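Side-chain contact in octenoyl-CoA reductase/carboxylase (Streptomyces sp., PDB 4A0S), which probably catalyses the NADPH-dependent reductive carboxylation of 2-octenoyl-CoA, providing an unusual extender unit for cinnabaramide polyketide biosynthesis: residues D284-R287 / V288-G292. Sequence-based numbering, arbitrary orientation. Where two conformers were deposited one is given.
With CO8 (octanoyl-coenzyme A), chain L.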
ATOM      1  N   ASP A 284     -21.959 -24.845  12.417  1.00 38.19           N
ATOM      2  CA  ASP A 284     -22.931 -24.239  13.312  1.00 38.25           C
ATOM      3  C   ASP A 284     -22.713 -22.724  13.368  1.00 37.17           C
ATOM      4  O   ASP A 284     -22.012 -22.232  14.255  1.00 36.06           O
ATOM      5  CB  ASP A 284     -22.774 -24.873  14.699  1.00 38.17           C
ATOM      6  CG  ASP A 284     -23.915 -24.543  15.655  1.00 39.13           C
ATOM      7  OD1 ASP A 284     -24.572 -23.491  15.517  1.00 40.89           O
ATOM      8  OD2 ASP A 284     -24.132 -25.343  16.583  1.00 40.43           O
ATOM      9  N   PRO A 285     -23.326 -21.979  12.426  1.00 37.82           N
ATOM     10  CA  PRO A 285     -23.139 -20.529  12.317  1.00 37.41           C
ATOM     11  C   PRO A 285     -23.351 -19.788  13.635  1.00 37.02           C
ATOM     12  O   PRO A 285     -22.559 -18.902  13.975  1.00 36.04           O
ATOM     13  CB  PRO A 285     -24.209 -20.116  11.302  1.00 39.27           C
ATOM     14  CG  PRO A 285     -24.429 -21.324  10.489  1.00 39.91           C
ATOM     15  CD  PRO A 285     -24.297 -22.473  11.434  1.00 39.63           C
ATOM     16  N   ARG A 286     -24.407 -20.159  14.363  1.00 37.68           N
ATOM     17  CA  ARG A 286     -24.729 -19.536  15.640  1.00 37.29           C
ATOM     18  C   ARG A 286     -23.605 -19.686  16.654  1.00 35.33           C
ATOM     19  O   ARG A 286     -23.171 -18.702  17.262  1.00 34.62           O
ATOM     20  CB  ARG A 286     -26.024 -20.115  16.222  1.00 37.19           C
ATOM     21  CG  ARG A 286     -26.446 -19.448  17.529  1.00 38.59           C
ATOM     22  CD  ARG A 286     -26.243 -17.937  17.428  1.00 39.93           C
ATOM     23  NE  ARG A 286     -26.877 -17.190  18.509  1.00 42.54           N
ATOM     24  CZ  ARG A 286     -26.986 -15.864  18.525  1.00 43.33           C
ATOM     25  NH1 ARG A 286     -26.506 -15.143  17.515  1.00 43.18           N
ATOM     26  NH2 ARG A 286     -27.577 -15.256  19.547  1.00 44.06           N
ATOM     27  N   ARG A 287     -23.158 -20.926  16.835  1.00 34.55           N
ATOM     28  CA  ARG A 287     -22.115 -21.243  17.748  0.70 33.65           C
ATOM     29  C   ARG A 287     -20.806 -20.594  17.322  1.00 31.91           C
ATOM     30  O   ARG A 287     -20.079 -20.103  18.180  1.00 31.02           O
ATOM     31  CB  ARG A 287     -21.911 -22.758  17.854  0.70 34.07           C
ATOM     32  CG  ARG A 287     -20.839 -23.162  18.857  0.70 34.42           C
ATOM     33  CD  ARG A 287     -21.165 -24.479  19.518  0.70 37.33           C
ATOM     34  NE  ARG A 287     -20.709 -25.623  18.735  0.70 39.13           N
ATOM     35  CZ  ARG A 287     -19.517 -26.200  18.865  0.70 39.32           C
ATOM     36  NH1 ARG A 287     -18.632 -25.744  19.742  0.70 38.96           N
ATOM     37  NH2 ARG A 287     -19.207 -27.238  18.109  0.70 39.78           N
ATOM     38  N   VAL A 288     -20.602 -20.441  16.007  1.00 31.46           N
ATOM     39  CA  VAL A 288     -19.416 -19.732  15.527  1.00 29.89           C
ATOM     40  C   VAL A 288     -19.495 -18.273  15.965  1.00 30.10           C
ATOM     41  O   VAL A 288     -18.510 -17.725  16.452  1.00 29.15           O
ATOM     42  CB  VAL A 288     -19.185 -19.875  13.996  1.00 29.65           C
ATOM     43  CG1 VAL A 288     -18.041 -18.987  13.532  1.00 28.89           C
ATOM     44  CG2 VAL A 288     -18.873 -21.316  13.641  1.00 29.03           C
ATOM     45  N   VAL A 289     -20.673 -17.662  15.837  1.00 31.28           N
ATOM     46  CA  VAL A 289     -20.840 -16.264  16.251  1.00 32.04           C
ATOM     47  C   VAL A 289     -20.649 -16.119  17.757  1.00 31.90           C
ATOM     48  O   VAL A 289     -19.840 -15.296  18.204  1.00 31.75           O
ATOM     49  CB  VAL A 289     -22.194 -15.659  15.790  1.00 34.00           C
ATOM     50  CG1 VAL A 289     -22.428 -14.297  16.426  1.00 34.64           C
ATOM     51  CG2 VAL A 289     -22.221 -15.531  14.267  1.00 34.40           C
ATOM     52  N   GLU A 290     -21.373 -16.926  18.533  1.00 32.07           N
ATOM     53  CA  GLU A 290     -21.243 -16.901  19.994  1.00 32.41           C
ATOM     54  C   GLU A 290     -19.786 -17.087  20.398  1.00 30.38           C
ATOM     55  O   GLU A 290     -19.233 -16.265  21.118  1.00 31.18           O
ATOM     56  CB  GLU A 290     -22.088 -17.986  20.663  1.00 33.00           C
ATOM     57  CG  GLU A 290     -23.583 -17.849  20.498  1.00 36.97           C
ATOM     58  CD  GLU A 290     -24.313 -19.122  20.894  1.00 41.14           C
ATOM     59  OE1 GLU A 290     -24.476 -20.011  20.030  1.00 43.50           O
ATOM     60  OE2 GLU A 290     -24.702 -19.248  22.071  1.00 43.35           O
ATOM     61  N   THR A 291     -19.179 -18.168  19.912  1.00 28.31           N
ATOM     62  CA  THR A 291     -17.794 -18.500  20.223  1.00 26.86           C
ATOM     63  C   THR A 291     -16.834 -17.415  19.747  1.00 26.11           C
ATOM     64  O   THR A 291     -15.948 -17.012  20.494  1.00 25.96           O
ATOM     65  CB  THR A 291     -17.394 -19.869  19.635  1.00 26.09           C
ATOM     66  OG1 THR A 291     -18.277 -20.874  20.140  1.00 26.42           O
ATOM     67  CG2 THR A 291     -15.957 -20.232  20.011  1.00 26.29           C
ATOM     68  N   GLY A 292     -17.028 -16.935  18.519  1.00 25.41           N
ATOM     69  CA  GLY A 292     -16.240 -15.821  17.990  1.00 24.80           C
ATOM     70  C   GLY A 292     -16.296 -14.652  18.947  1.00 25.65           C
ATOM     71  O   GLY A 292     -15.270 -14.060  19.290  1.00 25.89           O
TER
HETATM   72  N1A CO8 L1446     -36.102  -8.504  16.963  1.00 68.25           N
HETATM   73  C2A CO8 L1446     -35.464  -7.766  17.868  1.00 68.48           C
HETATM   74  N3A CO8 L1446     -34.148  -7.860  18.040  1.00 68.14           N
HETATM   75  C4A CO8 L1446     -33.420  -8.716  17.295  1.00 67.51           C
HETATM   76  C5A CO8 L1446     -34.056  -9.503  16.341  1.00 67.75           C
HETATM   77  C6A CO8 L1446     -35.437  -9.380  16.186  1.00 68.04           C
HETATM   78  N6A CO8 L1446     -36.091 -10.109  15.282  1.00 67.82           N
HETATM   79  N7A CO8 L1446     -33.127 -10.251  15.751  1.00 67.55           N
HETATM   80  C8A CO8 L1446     -31.953  -9.951  16.308  1.00 67.17           C
HETATM   81  N9A CO8 L1446     -32.124  -9.020  17.257  1.00 66.88           N
HETATM   82  C1B CO8 L1446     -31.039  -8.403  18.105  1.00 65.34           C
HETATM   83  C2B CO8 L1446     -30.404  -9.311  19.170  1.00 64.81           C
HETATM   84  O2B CO8 L1446     -30.183  -8.553  20.370  1.00 65.33           O
HETATM   85  C3B CO8 L1446     -29.072  -9.722  18.537  1.00 63.83           C
HETATM   86  O3B CO8 L1446     -28.061  -9.890  19.536  1.00 63.22           O
HETATM   87  P3B CO8 L1446     -27.357 -11.329  19.764  1.00 62.88           P
HETATM   88  O7A CO8 L1446     -28.586 -12.352  20.038  1.00 61.89           O
HETATM   89  O8A CO8 L1446     -26.715 -11.748  18.337  1.00 61.87           O
HETATM   90  O9A CO8 L1446     -26.360 -11.274  20.860  1.00 62.62           O
HETATM   91  C4B CO8 L1446     -28.707  -8.502  17.712  1.00 63.18           C
HETATM   92  O4B CO8 L1446     -29.968  -8.040  17.168  1.00 64.42           O
HETATM   93  C5B CO8 L1446     -27.682  -8.894  16.619  1.00 61.77           C
HETATM   94  O5B CO8 L1446     -27.117  -7.732  15.962  1.00 58.79           O
HETATM   95  P1A CO8 L1446     -25.900  -6.850  16.626  1.00 57.16           P
HETATM   96  O1A CO8 L1446     -25.452  -5.790  15.471  1.00 55.70           O
HETATM   97  O2A CO8 L1446     -26.296  -6.182  17.895  1.00 56.68           O
HETATM   98  O3A CO8 L1446     -24.629  -7.855  16.890  1.00 54.27           O
HETATM   99  P2A CO8 L1446     -23.258  -7.882  15.993  1.00 51.26           P
HETATM  100  O4A CO8 L1446     -22.570  -9.283  16.388  1.00 51.20           O
HETATM  101  O5A CO8 L1446     -22.327  -6.720  16.162  1.00 50.90           O
HETATM  102  O6A CO8 L1446     -23.716  -8.076  14.455  1.00 49.54           O
HETATM  103  CBP CO8 L1446     -23.819  -7.601  12.070  1.00 45.67           C
HETATM  104  CCP CO8 L1446     -23.068  -7.373  13.384  1.00 47.51           C
HETATM  105  CDP CO8 L1446     -23.755  -9.104  11.756  1.00 43.95           C
HETATM  106  CEP CO8 L1446     -23.101  -6.795  10.977  1.00 45.57           C
HETATM  107  CAP CO8 L1446     -25.292  -7.136  12.267  1.00 44.56           C
HETATM  108  OAP CO8 L1446     -25.324  -5.804  12.817  1.00 44.43           O
HETATM  109  C9P CO8 L1446     -26.074  -7.113  10.950  1.00 43.52           C
HETATM  110  O9P CO8 L1446     -26.428  -8.155  10.386  1.00 43.94           O
HETATM  111  N8P CO8 L1446     -26.299  -5.875  10.507  1.00 42.17           N
HETATM  112  C7P CO8 L1446     -26.975  -5.578   9.249  1.00 41.33           C
HETATM  113  C6P CO8 L1446     -26.020  -5.937   8.107  1.00 41.60           C
HETATM  114  C5P CO8 L1446     -26.847  -6.322   6.884  1.00 41.86           C
HETATM  115  O5P CO8 L1446     -27.259  -7.473   6.729  1.00 42.07           O
HETATM  116  N4P CO8 L1446     -27.115  -5.321   6.047  1.00 41.72           N
HETATM  117  C3P CO8 L1446     -26.624  -3.950   6.253  1.00 39.64           C
HETATM  118  C2P CO8 L1446     -26.842  -3.178   4.966  1.00 37.54           C
HETATM  119  S1P CO8 L1446     -25.537  -3.494   3.709  1.00 36.03           S
HETATM  120  C1' CO8 L1446     -25.942  -2.135   2.734  1.00 33.43           C
HETATM  121  O1' CO8 L1446     -26.888  -2.225   1.944  1.00 35.45           O
HETATM  122  C2' CO8 L1446     -25.218  -0.961   2.930  1.00 30.70           C
HETATM  123  C3' CO8 L1446     -25.472   0.191   2.193  1.00 25.26           C
HETATM  124  C4' CO8 L1446     -24.720   1.366   2.330  1.00 20.66           C
HETATM  125  C5' CO8 L1446     -23.687   1.381   3.463  1.00 14.09           C
HETATM  126  C6' CO8 L1446     -23.156   2.810   3.681  1.00  9.07           C
HETATM  127  C7' CO8 L1446     -22.405   2.820   5.002  1.00  7.67           C
HETATM  128  C8' CO8 L1446     -21.767   4.181   5.220  1.00 10.30           C
HETATM  129  O   HOH W   1     -17.748 -23.384  20.910  1.00  7.29           O
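The first turns of helix 285-303, in the nucleotide-binding domain, start with Asp284 as N-cap: its OD1 accepts from Arg287 N at 3.2 Å, met from above the carboxylate plane. Val288 N to Asp284 O is the first backbone bond of the helix. Pro285 suits the first turn, where a missing N-H costs no bond. One turn on, Arg287 O is gripped twice from opposite faces of its plane, by Thr291 N at 2.7 Å and by Thr291 OG1 at 2.8 Å. With chi1 at -58°, that hydroxyl lies beside its own N, turned back toward the N-terminal end; in the Arg287 conformer described, it also accepts from a water held by Arg287 NH1, while NH2 salt-bridges Asp280. A valine at Thr291 would probably leave Arg287 O with a single grip. Arg286, CG anti to N (chi1 -177°) and bent at chi2, carries its guanidinium to the coenzyme, NH2 donating to CO8 O7A at 3.1 Å, the 3'-phosphate at the guanidinium edge. Glu290 CG covers one face; its OE1 stays 4.0 Å from Arg286 NE, a charge attraction only. Val288 and Val289 pack on helix 316-325. This capped helix start carries an arginine of the coenzyme A phosphate pocket.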